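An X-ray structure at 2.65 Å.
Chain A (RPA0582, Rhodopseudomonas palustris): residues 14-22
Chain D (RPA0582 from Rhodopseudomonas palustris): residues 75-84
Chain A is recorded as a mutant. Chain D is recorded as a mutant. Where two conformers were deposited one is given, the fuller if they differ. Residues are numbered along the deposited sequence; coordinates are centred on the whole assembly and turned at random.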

# COMPACT_ATOMS: atom_id res chain seq x y z
N ALA A 14 10.84 9.05 -16.20
CA ALA A 14 10.60 9.09 -17.63
C ALA A 14 9.48 8.11 -17.99
O ALA A 14 8.57 8.43 -18.74
CB ALA A 14 11.91 8.77 -18.42
N GLN A 15 9.55 6.91 -17.44
CA GLN A 15 8.54 5.92 -17.65
C GLN A 15 7.15 6.41 -17.18
O GLN A 15 6.14 6.07 -17.79
CB GLN A 15 8.91 4.64 -16.91
CG GLN A 15 10.04 3.84 -17.59
CD GLN A 15 10.45 2.62 -16.77
OE1 GLN A 15 10.50 2.69 -15.55
NE2 GLN A 15 10.73 1.52 -17.44
N PHE A 16 7.13 7.16 -16.08
CA PHE A 16 5.91 7.70 -15.52
C PHE A 16 5.28 8.65 -16.51
O PHE A 16 4.10 8.53 -16.81
CB PHE A 16 6.24 8.42 -14.23
CG PHE A 16 5.08 9.12 -13.57
CD1 PHE A 16 4.27 8.46 -12.68
CD2 PHE A 16 4.88 10.48 -13.77
CE1 PHE A 16 3.21 9.12 -12.03
CE2 PHE A 16 3.84 11.14 -13.15
CZ PHE A 16 3.00 10.45 -12.27
N ARG A 17 6.07 9.59 -17.02
CA ARG A 17 5.60 10.52 -18.03
C ARG A 17 5.26 9.81 -19.35
O ARG A 17 4.36 10.25 -20.09
CB ARG A 17 6.67 11.58 -18.31
CG ARG A 17 6.98 12.56 -17.17
CD ARG A 17 8.10 13.54 -17.58
NE ARG A 17 9.36 12.84 -17.75
CZ ARG A 17 10.56 13.37 -17.58
NH1 ARG A 17 10.69 14.65 -17.26
NH2 ARG A 17 11.62 12.61 -17.77
N ALA A 18 5.97 8.74 -19.66
CA ALA A 18 5.72 8.01 -20.93
C ALA A 18 4.28 7.45 -20.95
O ALA A 18 3.61 7.49 -21.97
CB ALA A 18 6.72 6.90 -21.13
N ASN A 19 3.83 6.96 -19.80
CA ASN A 19 2.52 6.42 -19.68
C ASN A 19 1.51 7.49 -19.31
O ASN A 19 1.11 7.63 -18.15
CB ASN A 19 2.45 5.29 -18.67
CG ASN A 19 1.10 4.65 -18.68
OD1 ASN A 19 0.22 5.03 -19.52
ND2 ASN A 19 0.89 3.70 -17.82
N ASP A 20 1.07 8.23 -20.31
CA ASP A 20 0.25 9.40 -20.06
C ASP A 20 -1.21 9.17 -20.39
O ASP A 20 -1.90 10.07 -20.77
CB ASP A 20 0.80 10.54 -20.88
CG ASP A 20 0.63 10.32 -22.34
OD1 ASP A 20 0.32 9.19 -22.79
OD2 ASP A 20 0.81 11.30 -23.06
N ARG A 21 -1.68 7.94 -20.24
CA ARG A 21 -3.08 7.65 -20.57
C ARG A 21 -4.00 8.59 -19.80
O ARG A 21 -3.78 8.89 -18.64
CB ARG A 21 -3.43 6.16 -20.32
CG ARG A 21 -3.74 5.79 -18.88
CD ARG A 21 -2.60 6.01 -17.89
NE ARG A 21 -3.03 5.67 -16.53
CZ ARG A 21 -3.80 6.45 -15.77
NH1 ARG A 21 -4.25 7.62 -16.23
NH2 ARG A 21 -4.14 6.06 -14.55
N GLU A 22 -5.06 9.01 -20.44
CA GLU A 22 -6.06 9.83 -19.79
C GLU A 22 -6.77 9.06 -18.64
O GLU A 22 -7.10 7.82 -18.75
CB GLU A 22 -7.10 10.31 -20.79
CG GLU A 22 -8.03 11.39 -20.25
CD GLU A 22 -8.70 12.21 -21.36
OE1 GLU A 22 -8.08 12.48 -22.41
OE2 GLU A 22 -9.87 12.57 -21.17
N PHE D 75 -1.90 -1.82 -10.83
CA PHE D 75 -0.54 -1.35 -10.66
C PHE D 75 -0.01 -0.82 -11.96
O PHE D 75 -0.11 -1.51 -12.96
CB PHE D 75 0.32 -2.50 -10.21
CG PHE D 75 1.74 -2.18 -10.05
CD1 PHE D 75 2.23 -1.77 -8.84
CD2 PHE D 75 2.64 -2.35 -11.09
CE1 PHE D 75 3.59 -1.51 -8.66
CE2 PHE D 75 4.01 -2.06 -10.92
CZ PHE D 75 4.47 -1.64 -9.70
N GLU D 76 0.56 0.39 -11.96
CA GLU D 76 1.21 0.94 -13.14
C GLU D 76 2.72 1.21 -13.02
O GLU D 76 3.46 1.11 -13.97
CB GLU D 76 0.46 2.21 -13.60
CG GLU D 76 -0.96 1.95 -14.10
CD GLU D 76 -1.70 3.20 -14.60
OE1 GLU D 76 -1.66 4.26 -13.90
OE2 GLU D 76 -2.38 3.11 -15.67
N LEU D 77 3.20 1.61 -11.86
CA LEU D 77 4.61 1.95 -11.73
C LEU D 77 5.03 2.06 -10.29
O LEU D 77 4.29 2.61 -9.44
CB LEU D 77 4.91 3.28 -12.40
CG LEU D 77 6.37 3.57 -12.74
CD1 LEU D 77 6.75 2.73 -13.92
CD2 LEU D 77 6.63 5.06 -13.04
N MSE D 78 6.23 1.55 -10.00
CA MSE D 78 6.88 1.82 -8.72
C MSE D 78 7.70 3.09 -8.95
O MSE D 78 8.83 3.02 -9.40
CB MSE D 78 7.77 0.66 -8.28
CG MSE D 78 8.50 0.89 -6.97
SE MSE D 78 7.24 0.82 -5.48
CE MSE D 78 6.39 -0.89 -5.80
N LEU D 79 7.10 4.25 -8.68
CA LEU D 79 7.75 5.54 -8.94
C LEU D 79 8.86 5.80 -7.91
O LEU D 79 9.94 6.27 -8.28
CB LEU D 79 6.74 6.68 -8.94
CG LEU D 79 7.32 8.06 -9.23
CD1 LEU D 79 8.11 7.96 -10.47
CD2 LEU D 79 6.23 9.11 -9.36
N ILE D 80 8.59 5.51 -6.63
CA ILE D 80 9.64 5.51 -5.62
C ILE D 80 9.68 4.13 -4.97
O ILE D 80 8.69 3.62 -4.48
CB ILE D 80 9.47 6.58 -4.52
CG1 ILE D 80 9.53 8.00 -5.11
CG2 ILE D 80 10.59 6.43 -3.47
CD1 ILE D 80 9.14 9.10 -4.14
N GLY D 81 10.86 3.54 -4.97
CA GLY D 81 11.03 2.19 -4.46
C GLY D 81 11.89 1.43 -5.42
O GLY D 81 12.28 1.97 -6.45
N PRO D 82 12.19 0.17 -5.10
CA PRO D 82 13.01 -0.71 -5.98
C PRO D 82 12.23 -1.21 -7.17
O PRO D 82 11.08 -1.52 -7.00
CB PRO D 82 13.33 -1.88 -5.07
CG PRO D 82 12.20 -1.94 -4.06
CD PRO D 82 11.66 -0.54 -3.92
N GLN D 83 12.82 -1.35 -8.35
CA GLN D 83 12.04 -1.90 -9.49
C GLN D 83 11.68 -3.39 -9.42
O GLN D 83 10.72 -3.84 -10.05
CB GLN D 83 12.68 -1.58 -10.84
CG GLN D 83 12.65 -0.08 -11.19
CD GLN D 83 11.24 0.63 -11.10
OE1 GLN D 83 10.39 0.49 -11.98
NE2 GLN D 83 11.06 1.42 -10.06
N ASP D 84 12.43 -4.18 -8.64
CA ASP D 84 12.03 -5.58 -8.45
C ASP D 84 10.68 -5.69 -7.70
O ASP D 84 10.08 -6.77 -7.64
CB ASP D 84 13.13 -6.43 -7.79
CG ASP D 84 13.61 -5.88 -6.44
OD1 ASP D 84 14.81 -5.56 -6.35
OD2 ASP D 84 12.83 -5.79 -5.47
O HOH W 1 -1.40 1.78 -17.81

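This is a small contact between two copies of one sequence, in which a helix end and the loop after it meet a short strand and the residues beside it through an apolar patch flanked by a salt bridge. About 329 Å² is buried in total, counting both sides.

Phe A16 lies in the last turn of the helix and is buried. Its CA-to-CB bond points toward chain D, and chi1 is t. Leu D79 packs over one face of the ring: its CD2 is 4.2 Å from the centroid of the Phe A16 ring, 24° off the normal, a CH-pi contact. Leu D77 sits at the ring edge, where its CD2 comes within 3.6 Å of Phe A16 CB. A flat aromatic ring suits this place because it offers both a face and an edge to branched leucine side chains.

The polar part lies beyond the helix. Asn A19 is the first residue to leave helical angles, and the chain then runs on to Arg A21. Arg A21 NE donates to Glu D76 OE2 at 2.8 Å, with a nearly straight angle of 169°. Arg A21 NH2 reaches Glu D76 OE1 at 3.1 Å, but this bond is weak, at 133°. The carboxylate meets the guanidinium at its edge, near its plane, where the N-H groups point. The opposite charges make this a salt bridge, carried mainly by the NE bond.

Asn A19 joins indirectly. Its ND2 is 4.0 Å from Glu D76 OE2, too far for a direct hydrogen bond. Water 1 bridges them, accepting from Asn A19 ND2 at 3.0 Å and donating to Glu D76 OE2 at 2.7 Å.

Gln A15 is exposed and adds loose packing, with OE1 4.1 Å from Leu D77 CD1 and no hydrogen bond across the stretches. Within chain D, Gln D83 NE2 donates to Met D78 O at 2.8 Å, tying the later loop back to the strand.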